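Local atomic coordinates of T-cell surface glycoprotein CD1A1 antigen (Gallus gallus, PDB entry 3JVG), a protein that probably presents lipid antigens at the cell surface to T cells, as other CD1 family members do, this chain being its ectodomain. Residues P54-P57 with K58-D62; E152-Q155 with V156-D160. All blocks are in the same frame, centred on the assembly; numbering follows the deposited sequence.

Interaction 1 (P54-P57 with K58-D62); sequences PSLP and KGDWD
CG of Leu-56 rides above one face of the Trp-61 indole, offset toward the rim, the two side chains crossing at about a right angle. Leu-56 CD2 comes within 3.7 Å of Trp-61 CZ2 at the six-membered end, while its CB sits 3.6 Å from Trp-61 NE1, which makes a weak hydrogen bond to Arg-53 O. A chi1 of -72° places the indole's CG beside the Trp-61 backbone N, and the ring turns back against Leu-56. This is the dense part of the contact: Trp-61 is buried and meets the ring of Tyr-47 edge-to-face, and Leu-56 also touches Leu-168 and Phe-169 of helix 148-172. The turn is the N-terminal start of helix 58-82, one of the two long helical walls over the sheet of the MHC-I-like platform, with Pro-57 as N-cap. Trp-61 N donates to Pro-57 O at 3.2 Å, closing the first turn. The surface side is looser. There the Asp-60 carboxylate runs alongside the Pro-57 ring, OD1 in van der Waals contact with Pro-57 CD at 3.6 Å. Farther round, Lys-58, bent at chi2 and chi3, forms a salt bridge with Asp-62, its NZ to OD1 hydrogen bond weak at 3.3 Å.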
loop_
_atom_site.group_PDB
_atom_site.type_symbol
_atom_site.label_atom_id
_atom_site.label_comp_id
_atom_site.label_asym_id
_atom_site.label_seq_id
_atom_site.Cartn_x
_atom_site.Cartn_y
_atom_site.Cartn_z
ATOM N N PRO A 54 -2.875 -24.750 4.100
ATOM C CA PRO A 54 -2.391 -26.089 3.855
ATOM C C PRO A 54 -0.921 -26.126 3.490
ATOM O O PRO A 54 -0.357 -27.229 3.330
ATOM C CB PRO A 54 -3.233 -26.544 2.641
ATOM C CG PRO A 54 -4.327 -25.468 2.456
ATOM C CD PRO A 54 -3.652 -24.246 2.949
ATOM N N SER A 55 -0.288 -24.957 3.360
ATOM C CA SER A 55 1.103 -24.947 2.972
ATOM C C SER A 55 2.007 -25.335 4.131
ATOM O O SER A 55 3.107 -25.787 3.888
ATOM C CB SER A 55 1.527 -23.620 2.320
ATOM O OG SER A 55 1.821 -22.640 3.314
ATOM N N LEU A 56 1.533 -25.187 5.372
ATOM C CA LEU A 56 2.307 -25.615 6.563
ATOM C C LEU A 56 1.395 -26.411 7.487
ATOM O O LEU A 56 0.175 -26.205 7.455
ATOM C CB LEU A 56 2.785 -24.406 7.352
ATOM C CG LEU A 56 3.979 -23.466 7.106
ATOM C CD1 LEU A 56 5.234 -24.128 6.472
ATOM C CD2 LEU A 56 3.562 -22.382 6.401
ATOM N N PRO A 57 1.961 -27.324 8.301
ATOM C CA PRO A 57 1.095 -28.009 9.258
ATOM C C PRO A 57 0.589 -27.082 10.367
ATOM O O PRO A 57 1.226 -26.081 10.722
ATOM C CB PRO A 57 1.982 -29.138 9.853
ATOM C CG PRO A 57 3.391 -28.884 9.363
ATOM C CD PRO A 57 3.390 -27.707 8.424
ATOM N N LYS A 58 -0.559 -27.436 10.891
ATOM C CA LYS A 58 -1.151 -26.775 12.014
ATOM C C LYS A 58 -0.120 -26.335 13.086
ATOM O O LYS A 58 -0.087 -25.184 13.448
ATOM C CB LYS A 58 -2.203 -27.730 12.601
ATOM C CG LYS A 58 -3.610 -27.129 12.749
ATOM C CD LYS A 58 -3.590 -25.672 13.321
ATOM C CE LYS A 58 -4.843 -25.363 14.180
ATOM N NZ LYS A 58 -5.009 -23.880 14.401
ATOM N N GLY A 59 0.732 -27.235 13.583
ATOM C CA GLY A 59 1.705 -26.870 14.595
ATOM C C GLY A 59 2.585 -25.679 14.206
ATOM O O GLY A 59 2.830 -24.824 15.035
ATOM N N ASP A 60 3.042 -25.621 12.954
ATOM C CA ASP A 60 3.762 -24.437 12.490
ATOM C C ASP A 60 2.928 -23.160 12.549
ATOM O O ASP A 60 3.395 -22.164 13.105
ATOM C CB ASP A 60 4.369 -24.632 11.086
ATOM C CG ASP A 60 5.630 -25.495 11.124
ATOM O OD1 ASP A 60 6.077 -25.949 10.055
ATOM O OD2 ASP A 60 6.143 -25.762 12.243
ATOM N N TRP A 61 1.703 -23.202 11.994
ATOM C CA TRP A 61 0.765 -22.101 12.182
ATOM C C TRP A 61 0.583 -21.656 13.645
ATOM O O TRP A 61 0.657 -20.431 13.927
ATOM C CB TRP A 61 -0.573 -22.297 11.447
ATOM C CG TRP A 61 -0.380 -22.121 9.982
ATOM C CD1 TRP A 61 -0.545 -23.083 9.013
ATOM C CD2 TRP A 61 0.073 -20.931 9.298
ATOM N NE1 TRP A 61 -0.227 -22.572 7.793
ATOM C CE2 TRP A 61 0.156 -21.253 7.932
ATOM C CE3 TRP A 61 0.448 -19.630 9.720
ATOM C CZ2 TRP A 61 0.569 -20.317 6.968
ATOM C CZ3 TRP A 61 0.836 -18.699 8.778
ATOM C CH2 TRP A 61 0.911 -19.042 7.416
ATOM N N ASP A 62 0.370 -22.609 14.553
ATOM C CA ASP A 62 0.254 -22.296 15.962
ATOM C C ASP A 62 1.462 -21.496 16.499
ATOM O O ASP A 62 1.282 -20.576 17.313
ATOM C CB ASP A 62 0.164 -23.531 16.816
ATOM C CG ASP A 62 -1.102 -24.387 16.552
ATOM O OD1 ASP A 62 -2.119 -23.942 16.003
ATOM O OD2 ASP A 62 -1.037 -25.548 16.945
#

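Interaction 2 (E152-Q155 with V156-D160); sequences EVIQ and VLLND. With NAG (2-acetamido-2-deoxy-beta-D-glucopyranose), chain I.
With CG1 of Val-153 anti to the backbone N (chi1 178°), this methyl lies along the helix and meets Leu-157 CD2 at 3.5 Å. One residue on, chi1 of -68° puts Ile-154 CG1 beside its own N and leaves CG2 to touch Leu-158 CD1 at 3.7 Å. Both are i to i+4 pairs on helix 148-172 of the MHC-I-like platform, and in each the side chains run side by side, pointing the same way. The faces differ: Val-153 and Leu-157 lie on the surface, whereas Ile-154 and Leu-158 are buried against Phe-109 and Phe-121 of the underlying sheet. Beneath them the backbone ladder is regular, Leu-157 N to Val-153 O at 3.0 Å and Leu-158 N to Ile-154 O at 2.9 Å, both nearly straight. The next rung, Asn-159 N to Gln-155 O, is also 3.0 Å. A wider pi-type turn spans 157-160. Gln-155, extended beyond CG, sends NE2 to hydrogen-bond Leu-123 O. Asn-159 heads outward past Leu-123 and carries the N-linked sugar, ND2 bonded covalently to NAG C1 at 1.5 Å.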
loop_
_atom_site.group_PDB
_atom_site.type_symbol
_atom_site.label_atom_id
_atom_site.label_comp_id
_atom_site.label_asym_id
_atom_site.label_seq_id
_atom_site.Cartn_x
_atom_site.Cartn_y
_atom_site.Cartn_z
ATOM N N GLU A 152 20.254 -12.853 18.747
ATOM C CA GLU A 152 20.665 -14.136 18.134
ATOM C C GLU A 152 19.499 -14.881 17.472
ATOM O O GLU A 152 19.627 -15.345 16.363
ATOM C CB GLU A 152 21.319 -15.045 19.184
ATOM C CG GLU A 152 22.670 -14.512 19.580
ATOM C CD GLU A 152 23.166 -15.032 20.924
ATOM O OE1 GLU A 152 22.468 -15.913 21.554
ATOM O OE2 GLU A 152 24.281 -14.589 21.333
ATOM N N VAL A 153 18.372 -14.980 18.161
ATOM C CA VAL A 153 17.178 -15.616 17.602
ATOM C C VAL A 153 16.597 -14.785 16.432
ATOM O O VAL A 153 16.286 -15.321 15.411
ATOM C CB VAL A 153 16.099 -15.899 18.693
ATOM C CG1 VAL A 153 14.813 -16.536 18.085
ATOM C CG2 VAL A 153 16.699 -16.812 19.785
ATOM N N ILE A 154 16.536 -13.469 16.567
ATOM C CA ILE A 154 16.095 -12.603 15.415
ATOM C C ILE A 154 16.938 -12.883 14.139
ATOM O O ILE A 154 16.396 -12.984 13.049
ATOM C CB ILE A 154 16.065 -11.051 15.721
ATOM C CG1 ILE A 154 14.943 -10.697 16.736
ATOM C CG2 ILE A 154 15.913 -10.256 14.366
ATOM C CD1 ILE A 154 15.181 -9.355 17.554
ATOM N N GLN A 155 18.231 -13.110 14.303
ATOM C CA GLN A 155 19.112 -13.370 13.162
ATOM C C GLN A 155 18.678 -14.583 12.370
ATOM O O GLN A 155 18.707 -14.590 11.141
ATOM C CB GLN A 155 20.559 -13.615 13.628
ATOM C CG GLN A 155 21.327 -12.366 13.991
ATOM C CD GLN A 155 22.683 -12.733 14.655
ATOM O OE1 GLN A 155 22.701 -13.502 15.637
ATOM N NE2 GLN A 155 23.787 -12.199 14.124
ATOM N N VAL A 156 18.328 -15.632 13.099
ATOM C CA VAL A 156 17.871 -16.863 12.471
ATOM C C VAL A 156 16.478 -16.700 11.878
ATOM O O VAL A 156 16.184 -17.298 10.847
ATOM C CB VAL A 156 17.872 -18.051 13.455
ATOM C CG1 VAL A 156 17.223 -19.222 12.832
ATOM C CG2 VAL A 156 19.308 -18.490 13.783
ATOM N N LEU A 157 15.610 -15.959 12.564
ATOM C CA LEU A 157 14.263 -15.745 12.063
ATOM C C LEU A 157 14.341 -15.048 10.721
ATOM O O LEU A 157 13.669 -15.455 9.765
ATOM C CB LEU A 157 13.420 -14.907 13.057
ATOM C CG LEU A 157 12.521 -15.783 14.018
ATOM C CD1 LEU A 157 12.482 -17.286 13.789
ATOM C CD2 LEU A 157 12.623 -15.519 15.496
ATOM N N LEU A 158 15.150 -13.981 10.651
ATOM C CA LEU A 158 15.284 -13.200 9.406
ATOM C C LEU A 158 15.996 -14.005 8.312
ATOM O O LEU A 158 15.474 -14.133 7.220
ATOM C CB LEU A 158 16.005 -11.854 9.633
ATOM C CG LEU A 158 15.259 -10.774 10.434
ATOM C CD1 LEU A 158 16.269 -9.609 10.765
ATOM C CD2 LEU A 158 13.967 -10.274 9.744
ATOM N N ASN A 159 17.137 -14.604 8.614
ATOM C CA ASN A 159 17.989 -15.168 7.557
ATOM C C ASN A 159 17.636 -16.596 7.138
ATOM O O ASN A 159 17.961 -16.991 6.020
ATOM C CB ASN A 159 19.483 -15.059 7.897
ATOM C CG ASN A 159 20.381 -15.021 6.631
ATOM O OD1 ASN A 159 20.086 -14.285 5.689
ATOM N ND2 ASN A 159 21.472 -15.807 6.619
ATOM N N ASP A 160 16.980 -17.360 8.019
ATOM C CA ASP A 160 16.696 -18.764 7.755
ATOM C C ASP A 160 15.188 -19.012 7.651
ATOM O O ASP A 160 14.658 -19.410 6.596
ATOM C CB ASP A 160 17.317 -19.660 8.833
ATOM C CG ASP A 160 18.838 -19.438 8.996
ATOM O OD1 ASP A 160 19.593 -19.334 7.989
ATOM O OD2 ASP A 160 19.292 -19.334 10.151
HETATM C C1 NAG I . 22.421 -15.943 5.514
HETATM C C2 NAG I . 23.886 -15.812 6.004
HETATM C C3 NAG I . 24.929 -16.121 4.902
HETATM C C4 NAG I . 24.700 -17.547 4.387
HETATM C C5 NAG I . 23.220 -17.795 3.968
HETATM C C6 NAG I . 22.981 -19.310 3.803
HETATM C C7 NAG I . 24.118 -14.496 8.040
HETATM C C8 NAG I . 24.443 -13.179 8.657
HETATM N N2 NAG I . 24.171 -14.551 6.703
HETATM O O3 NAG I . 26.267 -15.963 5.369
HETATM O O4 NAG I . 25.644 -17.875 3.358
HETATM O O5 NAG I . 22.220 -17.213 4.845
HETATM O O6 NAG I . 21.738 -19.613 3.210
HETATM O O7 NAG I . 23.818 -15.456 8.768
#

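How the interactions relate
Interaction 1 comes first along the chain, where helix 52-55 gives way to helix 58-82; interaction 2 follows well after it, inside helix 148-172. Their centres are about 19 Å apart and their nearest atoms about 10 Å, so they do not touch directly, yet Ser-55 reaches the later part of helix 148-172 at Phe-169 and Ala-172. Both belong to the MHC-I-like domain, whose two long helices lie over the eight-stranded antiparallel sheet. Residues 58-62 start one helical wall and residues 152-160 form part of the other, an arrangement consistent with the antigen-binding groove of CD1 molecules. Interaction 2 also carries a glycan.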